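Local coordinates for protein 4-hydroxybenzoyl-CoA thioesterase (Bacillus halodurans, PDB 5WH9) that probably hydrolyses the thioester of gentisyl-coenzyme A, as expected of a hotdog-fold enzyme in the 4-hydroxybenzoyl-CoA thioesterase family, at residues V58-Q63 with G104-V109; F70-F75 with F94-R99; K86-E91 with C121-S126. All blocks are in the same frame, centred on the assembly; numbering follows the deposited sequence.

Contact 1 of 3, residues V58-Q63 with G104-V109; sequences VEATCQ and GHEKRV
A classic beta bulge, with V58 and E59 both opposite K107, opens this antiparallel pairing in the curved sheet of a hotdog fold. V58 N donates to K107 O at 2.7 Å, nearly straight at 173°, whereas E59 N reaches that same oxygen only weakly, at 3.4 Å. Past the bulge the ladder alternates hydrogen-bonded and non-hydrogen-bonded pairs: K107 N meets E59 O at 2.7 Å, and T61 N donates to H105 O at 3.1 Å. V58 CG2 presses against K107 CG at 3.1 Å, a tight approach, while its other methyl, CG1, packs on V109.

T61 and H105 point the same way and lie side by side. The H105 chi1 of 64° sets CG between its backbone N and carbonyl carbon, and the ring stands alongside T61, with NE2 3.3 Å from T61 OG1. An alanine in place of H105 would probably leave the T61 hydroxyl and CB without this neighbour and open a gap beside them.

E106 and A60 face the other side of the sheet. There R108 NE meets E106 OE2 at 2.8 Å from above the carboxylate plane, although the oxygen stays in the guanidinium plane. R108 also forms a salt bridge with D31 of its own chain. E106 OE1 bonds Y23 of the second subunit, and residues 59-63 continue the ladder into a strand of that second subunit. With an arginine on one oxygen and a hydroxyl on the other, the buried E106 carboxylate is held at both ends.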
loop_
_atom_site.group_PDB
_atom_site.type_symbol
_atom_site.label_atom_id
_atom_site.label_comp_id
_atom_site.label_asym_id
_atom_site.label_seq_id
_atom_site.Cartn_x
_atom_site.Cartn_y
_atom_site.Cartn_z
ATOM N N VAL B 58 -3.994 4.198 -19.467
ATOM C CA VAL B 58 -3.892 5.586 -19.938
ATOM C C VAL B 58 -4.866 6.495 -19.195
ATOM O O VAL B 58 -4.646 7.708 -19.088
ATOM C CB VAL B 58 -4.116 5.726 -21.447
ATOM C CG1 VAL B 58 -2.899 5.271 -22.204
ATOM C CG2 VAL B 58 -5.275 4.913 -21.867
ATOM N N GLU B 59 -5.933 5.897 -18.675
ATOM C CA GLU B 59 -6.963 6.639 -17.970
ATOM C C GLU B 59 -7.790 5.705 -17.079
ATOM O O GLU B 59 -8.042 4.570 -17.443
ATOM C CB GLU B 59 -7.856 7.355 -18.987
ATOM C CG GLU B 59 -8.929 8.246 -18.386
ATOM C CD GLU B 59 -9.539 9.183 -19.418
ATOM O OE1 GLU B 59 -9.437 8.886 -20.636
ATOM O OE2 GLU B 59 -10.100 10.228 -19.011
ATOM N N ALA B 60 -8.203 6.181 -15.909
ATOM C CA ALA B 60 -9.028 5.358 -15.030
ATOM C C ALA B 60 -9.993 6.181 -14.186
ATOM O O ALA B 60 -9.640 7.241 -13.675
ATOM C CB ALA B 60 -8.158 4.461 -14.150
ATOM N N THR B 61 -11.213 5.673 -14.038
ATOM C CA THR B 61 -12.292 6.400 -13.391
ATOM C C THR B 61 -13.075 5.471 -12.479
ATOM O O THR B 61 -13.334 4.327 -12.821
ATOM C CB THR B 61 -13.271 6.959 -14.424
ATOM O OG1 THR B 61 -12.546 7.508 -15.529
ATOM C CG2 THR B 61 -14.139 8.045 -13.805
ATOM N N CYS B 62 -13.465 5.960 -11.318
ATOM C CA CYS B 62 -14.289 5.160 -10.447
ATOM C C CYS B 62 -15.311 6.036 -9.738
ATOM O O CYS B 62 -15.065 7.209 -9.405
ATOM C CB CYS B 62 -13.448 4.344 -9.443
ATOM S SG CYS B 62 -14.323 2.827 -8.790
ATOM N N GLN B 63 -16.475 5.445 -9.528
ATOM C CA GLN B 63 -17.607 6.150 -8.998
ATOM C C GLN B 63 -18.098 5.335 -7.809
ATOM O O GLN B 63 -18.527 4.197 -7.966
ATOM C CB GLN B 63 -18.666 6.244 -10.092
ATOM C CG GLN B 63 -19.805 7.191 -9.814
ATOM C CD GLN B 63 -20.777 7.259 -10.980
ATOM O OE1 GLN B 63 -21.762 6.511 -11.035
ATOM N NE2 GLN B 63 -20.499 8.149 -11.929
ATOM N N GLY B 104 -16.338 1.552 -12.309
ATOM C CA GLY B 104 -15.420 2.368 -13.053
ATOM C C GLY B 104 -14.974 1.740 -14.340
ATOM O O GLY B 104 -15.527 0.740 -14.802
ATOM N N HIS B 105 -13.955 2.333 -14.935
ATOM C CA HIS B 105 -13.345 1.721 -16.098
ATOM C C HIS B 105 -11.875 2.062 -16.131
ATOM O O HIS B 105 -11.410 2.957 -15.422
ATOM C CB HIS B 105 -14.042 2.162 -17.398
ATOM C CG HIS B 105 -13.919 3.622 -17.690
ATOM N ND1 HIS B 105 -12.847 4.158 -18.376
ATOM C CD2 HIS B 105 -14.733 4.663 -17.389
ATOM C CE1 HIS B 105 -13.004 5.466 -18.479
ATOM N NE2 HIS B 105 -14.141 5.796 -17.891
ATOM N N GLU B 106 -11.147 1.323 -16.948
ATOM C CA GLU B 106 -9.761 1.597 -17.228
ATOM C C GLU B 106 -9.642 1.694 -18.751
ATOM O O GLU B 106 -10.128 0.823 -19.470
ATOM C CB GLU B 106 -8.897 0.434 -16.723
ATOM C CG GLU B 106 -8.957 0.177 -15.217
ATOM C CD GLU B 106 -8.119 -1.017 -14.782
ATOM O OE1 GLU B 106 -7.469 -0.927 -13.721
ATOM O OE2 GLU B 106 -8.124 -2.060 -15.481
ATOM N N LYS B 107 -9.030 2.759 -19.249
ATOM C CA LYS B 107 -8.551 2.752 -20.621
ATOM C C LYS B 107 -7.120 2.241 -20.622
ATOM O O LYS B 107 -6.267 2.767 -19.906
ATOM C CB LYS B 107 -8.580 4.149 -21.224
ATOM C CG LYS B 107 -8.202 4.169 -22.705
ATOM C CD LYS B 107 -8.754 5.406 -23.426
ATOM C CE LYS B 107 -8.277 5.424 -24.873
ATOM N NZ LYS B 107 -8.909 6.506 -25.700
ATOM N N ARG B 108 -6.853 1.206 -21.407
ATOM C CA ARG B 108 -5.507 0.648 -21.467
ATOM C C ARG B 108 -5.007 0.490 -22.902
ATOM O O ARG B 108 -5.787 0.352 -23.848
ATOM C CB ARG B 108 -5.435 -0.697 -20.735
ATOM C CG ARG B 108 -5.807 -0.664 -19.257
ATOM C CD ARG B 108 -5.687 -2.064 -18.663
ATOM N NE ARG B 108 -5.936 -2.132 -17.225
ATOM C CZ ARG B 108 -4.980 -2.140 -16.297
ATOM N NH1 ARG B 108 -3.706 -2.069 -16.656
ATOM N NH2 ARG B 108 -5.299 -2.217 -15.009
ATOM N N VAL B 109 -3.692 0.505 -23.054
ATOM C CA VAL B 109 -3.081 0.304 -24.353
ATOM C C VAL B 109 -2.213 -0.932 -24.267
ATOM O O VAL B 109 -2.150 -1.558 -23.214
ATOM C CB VAL B 109 -2.237 1.523 -24.783
ATOM C CG1 VAL B 109 -3.139 2.735 -24.966
ATOM C CG2 VAL B 109 -1.142 1.809 -23.775
#

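Contact 2 of 3, residues F70-F75 with F94-R99; sequences FADHVF and FIKQGR
The chi1 of 69° places F75 CG between its own backbone N and carbonyl carbon, and the ring lies back over I95 on the neighbouring strand. I95 CB sits over one ring face, 3.8 Å from the centroid and 19° off the normal, which is CH-pi geometry. It is offset toward the rim, where F75 CZ touches I95 CG2 at 3.4 Å. In K96, chi1 of 160° puts CG anti to the backbone N, and a bend at chi3 then turns CE and helps carry the ammonium group toward D72. K96 NZ forms a salt bridge with D72 OD2 at 2.9 Å, approaching from above the carboxylate plane. Both ends have a second partner: K96 NZ also donates to P67 O, and D72 OD2 accepts from L69 N, so the pair also ties down the loop ahead of strand 73-80. The ammonium would probably stabilise D72 as a carboxylate.

The two segments lie at the open end of the antiparallel hairpin of strands 73-80 and 87-96. F75 and I95 are a hydrogen-bonded pair: F75 N to I95 O is 3.2 Å, and I95 N to F75 O is 2.8 Å. Beyond them the strand ends in a type I' turn from K96 to R99, closed by reciprocal backbone bonds and leading into strand 99-111; G98 occupies a positive-phi position in it. One water bridges turn and strand, donating to H73 O and accepting from Q97 N, each at 2.8 Å.

On the other face of the hairpin V74 CG1 meets the edge of the F94 ring near its plane, 4.4 Å from CD2. F94 also packs edge-to-face with Y26, so this side of the hairpin meets the long helix 25-40.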
loop_
_atom_site.group_PDB
_atom_site.type_symbol
_atom_site.label_atom_id
_atom_site.label_comp_id
_atom_site.label_asym_id
_atom_site.label_seq_id
_atom_site.Cartn_x
_atom_site.Cartn_y
_atom_site.Cartn_z
ATOM N N PHE B 70 -14.311 -3.248 6.319
ATOM C CA PHE B 70 -13.444 -4.370 6.657
ATOM C C PHE B 70 -14.201 -5.702 6.664
ATOM O O PHE B 70 -15.261 -5.838 7.281
ATOM C CB PHE B 70 -12.749 -4.110 7.997
ATOM C CG PHE B 70 -12.004 -5.295 8.540
ATOM C CD1 PHE B 70 -11.252 -6.100 7.712
ATOM C CD2 PHE B 70 -12.059 -5.600 9.890
ATOM C CE1 PHE B 70 -10.569 -7.184 8.221
ATOM C CE2 PHE B 70 -11.386 -6.673 10.396
ATOM C CZ PHE B 70 -10.638 -7.465 9.570
ATOM N N ALA B 71 -13.649 -6.667 5.931
ATOM C CA ALA B 71 -14.138 -8.053 5.871
ATOM C C ALA B 71 -15.245 -8.248 4.861
ATOM O O ALA B 71 -15.708 -9.364 4.660
ATOM C CB ALA B 71 -14.556 -8.592 7.255
ATOM N N ASP B 72 -15.667 -7.173 4.211
ATOM C CA ASP B 72 -16.647 -7.318 3.147
ATOM C C ASP B 72 -16.158 -8.332 2.120
ATOM O O ASP B 72 -14.969 -8.360 1.798
ATOM C CB ASP B 72 -16.934 -5.983 2.469
ATOM C CG ASP B 72 -17.971 -5.186 3.200
ATOM O OD1 ASP B 72 -18.578 -5.764 4.130
ATOM O OD2 ASP B 72 -18.179 -4.000 2.849
ATOM N N HIS B 73 -17.069 -9.188 1.660
ATOM C CA HIS B 73 -16.813 -10.055 0.514
ATOM C C HIS B 73 -17.271 -9.264 -0.694
ATOM O O HIS B 73 -18.333 -8.642 -0.661
ATOM C CB HIS B 73 -17.637 -11.340 0.584
ATOM C CG HIS B 73 -17.358 -12.179 1.791
ATOM N ND1 HIS B 73 -16.692 -13.384 1.719
ATOM C CD2 HIS B 73 -17.673 -11.999 3.096
ATOM C CE1 HIS B 73 -16.605 -13.907 2.930
ATOM N NE2 HIS B 73 -17.190 -13.085 3.783
ATOM N N VAL B 74 -16.485 -9.278 -1.762
ATOM C CA VAL B 74 -16.802 -8.438 -2.902
ATOM C C VAL B 74 -16.371 -9.185 -4.118
ATOM O O VAL B 74 -15.476 -10.033 -4.052
ATOM C CB VAL B 74 -16.034 -7.062 -2.831
ATOM C CG1 VAL B 74 -16.601 -6.062 -3.821
ATOM C CG2 VAL B 74 -16.094 -6.481 -1.434
ATOM N N PHE B 75 -17.005 -8.894 -5.238
ATOM C CA PHE B 75 -16.457 -9.345 -6.510
ATOM C C PHE B 75 -16.607 -8.253 -7.577
ATOM O O PHE B 75 -17.408 -7.331 -7.437
ATOM C CB PHE B 75 -17.030 -10.705 -6.936
ATOM C CG PHE B 75 -18.496 -10.677 -7.328
ATOM C CD1 PHE B 75 -18.876 -10.325 -8.619
ATOM C CD2 PHE B 75 -19.483 -11.045 -6.419
ATOM C CE1 PHE B 75 -20.218 -10.318 -8.998
ATOM C CE2 PHE B 75 -20.832 -11.041 -6.784
ATOM C CZ PHE B 75 -21.203 -10.672 -8.082
ATOM N N PHE B 94 -18.215 -3.181 -8.999
ATOM C CA PHE B 94 -18.062 -3.785 -7.683
ATOM C C PHE B 94 -19.412 -4.220 -7.176
ATOM O O PHE B 94 -20.366 -3.416 -7.110
ATOM C CB PHE B 94 -17.427 -2.806 -6.695
ATOM C CG PHE B 94 -16.046 -2.401 -7.078
ATOM C CD1 PHE B 94 -15.838 -1.563 -8.171
ATOM C CD2 PHE B 94 -14.947 -2.868 -6.366
ATOM C CE1 PHE B 94 -14.561 -1.201 -8.540
ATOM C CE2 PHE B 94 -13.656 -2.505 -6.730
ATOM C CZ PHE B 94 -13.469 -1.672 -7.812
ATOM N N ILE B 95 -19.496 -5.505 -6.847
ATOM C CA ILE B 95 -20.713 -6.069 -6.315
ATOM C C ILE B 95 -20.513 -6.506 -4.862
ATOM O O ILE B 95 -19.637 -7.301 -4.543
ATOM C CB ILE B 95 -21.244 -7.229 -7.187
ATOM C CG1 ILE B 95 -21.809 -6.693 -8.499
ATOM C CG2 ILE B 95 -22.372 -7.969 -6.470
ATOM C CD1 ILE B 95 -20.813 -6.543 -9.580
ATOM N N LYS B 96 -21.319 -5.941 -3.987
ATOM C CA LYS B 96 -21.376 -6.347 -2.602
ATOM C C LYS B 96 -22.832 -6.618 -2.246
ATOM O O LYS B 96 -23.713 -5.789 -2.527
ATOM C CB LYS B 96 -20.837 -5.234 -1.710
ATOM C CG LYS B 96 -21.278 -5.344 -0.276
ATOM C CD LYS B 96 -20.665 -4.251 0.560
ATOM C CE LYS B 96 -21.598 -3.816 1.677
ATOM N NZ LYS B 96 -20.872 -3.003 2.696
ATOM N N GLN B 97 -23.078 -7.784 -1.647
ATOM C CA GLN B 97 -24.410 -8.163 -1.202
ATOM C C GLN B 97 -25.363 -8.116 -2.379
ATOM O O GLN B 97 -26.493 -7.659 -2.255
ATOM C CB GLN B 97 -24.884 -7.228 -0.086
ATOM C CG GLN B 97 -23.950 -7.209 1.117
ATOM C CD GLN B 97 -24.476 -6.348 2.250
ATOM O OE1 GLN B 97 -25.203 -5.382 2.022
ATOM N NE2 GLN B 97 -24.120 -6.701 3.478
ATOM N N GLY B 98 -24.883 -8.583 -3.527
ATOM C CA GLY B 98 -25.704 -8.674 -4.716
ATOM C C GLY B 98 -25.976 -7.350 -5.414
ATOM O O GLY B 98 -26.656 -7.336 -6.438
ATOM N N ARG B 99 -25.417 -6.257 -4.887
ATOM C CA ARG B 99 -25.619 -4.916 -5.446
ATOM C C ARG B 99 -24.330 -4.230 -5.910
ATOM O O ARG B 99 -23.243 -4.497 -5.382
ATOM C CB ARG B 99 -26.298 -4.022 -4.412
ATOM C CG ARG B 99 -27.645 -4.540 -3.949
ATOM C CD ARG B 99 -28.308 -3.550 -3.008
ATOM N NE ARG B 99 -28.071 -2.171 -3.433
ATOM C CZ ARG B 99 -27.294 -1.303 -2.788
ATOM N NH1 ARG B 99 -26.680 -1.658 -1.665
ATOM N NH2 ARG B 99 -27.141 -0.074 -3.263
HETATM O O HOH W 1 -21.008 -9.422 -0.644
#

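Contact 3 of 3, residues K86-E91 with C121-S126; sequences KSFILE and CPIPSS
The ring of F88 is met by I123 through a single methyl group: I123 CD1 lies 3.8 Å from F88 CD1, approaching obliquely. Within its own strand the ring has L90 CD2 at the edge and in plane, and the ring of F131, from helix 125-131, meets it with planes at about 40°. F88 and I123 cross at about a right angle.

In I123, chi1 of -61° sets CG1 anti to the carbonyl carbon, and chi2 of 168° extends CD1 onward toward the strand. The same methyl therefore also reaches the backbone, 3.5 Å from S87 O, and I123 CG1 comes within 4.3 Å of K86 C. Nearer the strand's start, K86 CG rests against P122 CA at 4.0 Å, while the rest of the lysine chain leads away. These contacts are apolar and van der Waals in character, with I123 buried and K86 and P122 exposed; L83 also touches I123.

P124 stands at the N-cap position of helix 125-131; I123, one residue earlier, packs against the start of strand 87-96. L90, two residues beyond F88, packs on C34 and F37 of helix 25-40. A curved antiparallel sheet wrapped around a long helix is the signature of the hotdog fold, and here the segment leading into the C-terminal helix packs against the start of one of its strands.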
loop_
_atom_site.group_PDB
_atom_site.type_symbol
_atom_site.label_atom_id
_atom_site.label_comp_id
_atom_site.label_asym_id
_atom_site.label_seq_id
_atom_site.Cartn_x
_atom_site.Cartn_y
_atom_site.Cartn_z
ATOM N N LYS B 86 -5.191 -0.266 -30.998
ATOM C CA LYS B 86 -4.083 -0.093 -30.063
ATOM C C LYS B 86 -4.472 0.107 -28.598
ATOM O O LYS B 86 -3.597 0.160 -27.733
ATOM C CB LYS B 86 -3.166 1.039 -30.535
ATOM C CG LYS B 86 -2.492 0.735 -31.865
ATOM C CD LYS B 86 -1.310 1.643 -32.133
ATOM C CE LYS B 86 -1.685 2.747 -33.100
ATOM N NZ LYS B 86 -0.555 3.693 -33.282
ATOM N N SER B 87 -5.773 0.205 -28.325
ATOM C CA SER B 87 -6.261 0.382 -26.965
ATOM C C SER B 87 -7.558 -0.403 -26.708
ATOM O O SER B 87 -8.214 -0.873 -27.637
ATOM C CB SER B 87 -6.507 1.866 -26.686
ATOM O OG SER B 87 -7.676 2.322 -27.353
ATOM N N PHE B 88 -7.915 -0.541 -25.433
ATOM C CA PHE B 88 -9.190 -1.118 -25.043
ATOM C C PHE B 88 -9.604 -0.540 -23.689
ATOM O O PHE B 88 -8.761 -0.049 -22.931
ATOM C CB PHE B 88 -9.116 -2.654 -24.994
ATOM C CG PHE B 88 -8.184 -3.190 -23.941
ATOM C CD1 PHE B 88 -6.816 -3.228 -24.156
ATOM C CD2 PHE B 88 -8.673 -3.666 -22.743
ATOM C CE1 PHE B 88 -5.951 -3.717 -23.178
ATOM C CE2 PHE B 88 -7.816 -4.158 -21.763
ATOM C CZ PHE B 88 -6.461 -4.183 -21.985
ATOM N N ILE B 89 -10.902 -0.579 -23.401
ATOM C CA ILE B 89 -11.436 -0.145 -22.113
ATOM C C ILE B 89 -12.115 -1.304 -21.381
ATOM O O ILE B 89 -12.938 -2.004 -21.952
ATOM C CB ILE B 89 -12.468 0.988 -22.260
ATOM C CG1 ILE B 89 -11.820 2.254 -22.803
ATOM C CG2 ILE B 89 -13.119 1.309 -20.922
ATOM C CD1 ILE B 89 -12.827 3.394 -22.950
ATOM N N LEU B 90 -11.757 -1.498 -20.118
ATOM C CA LEU B 90 -12.415 -2.469 -19.259
ATOM C C LEU B 90 -13.404 -1.756 -18.358
ATOM O O LEU B 90 -13.048 -0.788 -17.686
ATOM C CB LEU B 90 -11.390 -3.191 -18.384
ATOM C CG LEU B 90 -10.364 -4.059 -19.107
ATOM C CD1 LEU B 90 -9.352 -4.650 -18.107
ATOM C CD2 LEU B 90 -11.052 -5.169 -19.902
ATOM N N GLU B 91 -14.639 -2.228 -18.343
ATOM C CA GLU B 91 -15.590 -1.782 -17.346
ATOM C C GLU B 91 -15.563 -2.723 -16.121
ATOM O O GLU B 91 -15.550 -3.956 -16.260
ATOM C CB GLU B 91 -16.988 -1.712 -17.950
ATOM C CG GLU B 91 -17.961 -0.844 -17.142
ATOM C CD GLU B 91 -19.344 -0.759 -17.784
ATOM O OE1 GLU B 91 -19.625 0.249 -18.476
ATOM O OE2 GLU B 91 -20.154 -1.700 -17.597
ATOM N N CYS B 121 2.067 -0.468 -28.772
ATOM C CA CYS B 121 1.904 -1.238 -29.996
ATOM C C CYS B 121 0.498 -1.807 -30.102
ATOM O O CYS B 121 -0.305 -1.677 -29.179
ATOM C CB CYS B 121 2.934 -2.356 -30.042
ATOM S SG CYS B 121 2.658 -3.588 -28.803
ATOM N N PRO B 122 0.190 -2.434 -31.239
ATOM C CA PRO B 122 -1.154 -2.985 -31.421
ATOM C C PRO B 122 -1.401 -4.162 -30.487
ATOM O O PRO B 122 -0.494 -4.957 -30.234
ATOM C CB PRO B 122 -1.139 -3.480 -32.874
ATOM C CG PRO B 122 0.059 -2.844 -33.507
ATOM C CD PRO B 122 1.047 -2.654 -32.415
ATOM N N ILE B 123 -2.617 -4.259 -29.973
ATOM C CA ILE B 123 -3.049 -5.442 -29.255
ATOM C C ILE B 123 -2.785 -6.645 -30.153
ATOM O O ILE B 123 -3.112 -6.614 -31.334
ATOM C CB ILE B 123 -4.547 -5.355 -28.930
ATOM C CG1 ILE B 123 -4.824 -4.146 -28.037
ATOM C CG2 ILE B 123 -5.060 -6.652 -28.279
ATOM C CD1 ILE B 123 -6.296 -3.817 -27.913
ATOM N N PRO B 124 -2.221 -7.680 -29.582
ATOM C CA PRO B 124 -1.926 -8.889 -30.313
ATOM C C PRO B 124 -3.174 -9.511 -30.763
ATOM O O PRO B 124 -4.208 -9.464 -30.159
ATOM C CB PRO B 124 -1.290 -9.787 -29.271
ATOM C CG PRO B 124 -0.751 -8.871 -28.289
ATOM C CD PRO B 124 -1.666 -7.716 -28.237
ATOM N N SER B 125 -2.995 -10.140 -31.884
ATOM C CA SER B 125 -4.040 -10.692 -32.652
ATOM C C SER B 125 -4.809 -11.760 -31.885
ATOM O O SER B 125 -5.993 -11.806 -31.936
ATOM C CB SER B 125 -3.407 -11.186 -33.938
ATOM O OG SER B 125 -2.492 -12.216 -33.733
ATOM N N SER B 126 -4.111 -12.597 -31.160
ATOM C CA SER B 126 -4.737 -13.605 -30.357
ATOM C C SER B 126 -5.576 -13.011 -29.258
ATOM O O SER B 126 -6.598 -13.521 -28.938
ATOM C CB SER B 126 -3.671 -14.444 -29.760
ATOM O OG SER B 126 -2.692 -13.596 -29.260
#

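All three contacts reach one antiparallel sheet, contact 3 through strand 87-96 with the loop before helix 125-131. Contacts 1 and 3 have centres about 14 Å apart and are joined directly, because strands 87-96 and 99-111 are neighbours: R108 N lies 2.7 Å from F88 O, and E106 O lies 2.9 Å from L90 N, both probable hydrogen bonds. Contact 2 lies at the far end of strand 87-96, its centre about 21 Å from that of contact 1, with packing between C62 SG and F94 CE1 at 4.0 Å. Contacts 2 and 3 are about 29 Å apart between centres, on opposite sides of the chain's centre. Contact 1 lies at a subunit interface, whereas no other chain of the assembly touches the segments of contact 3.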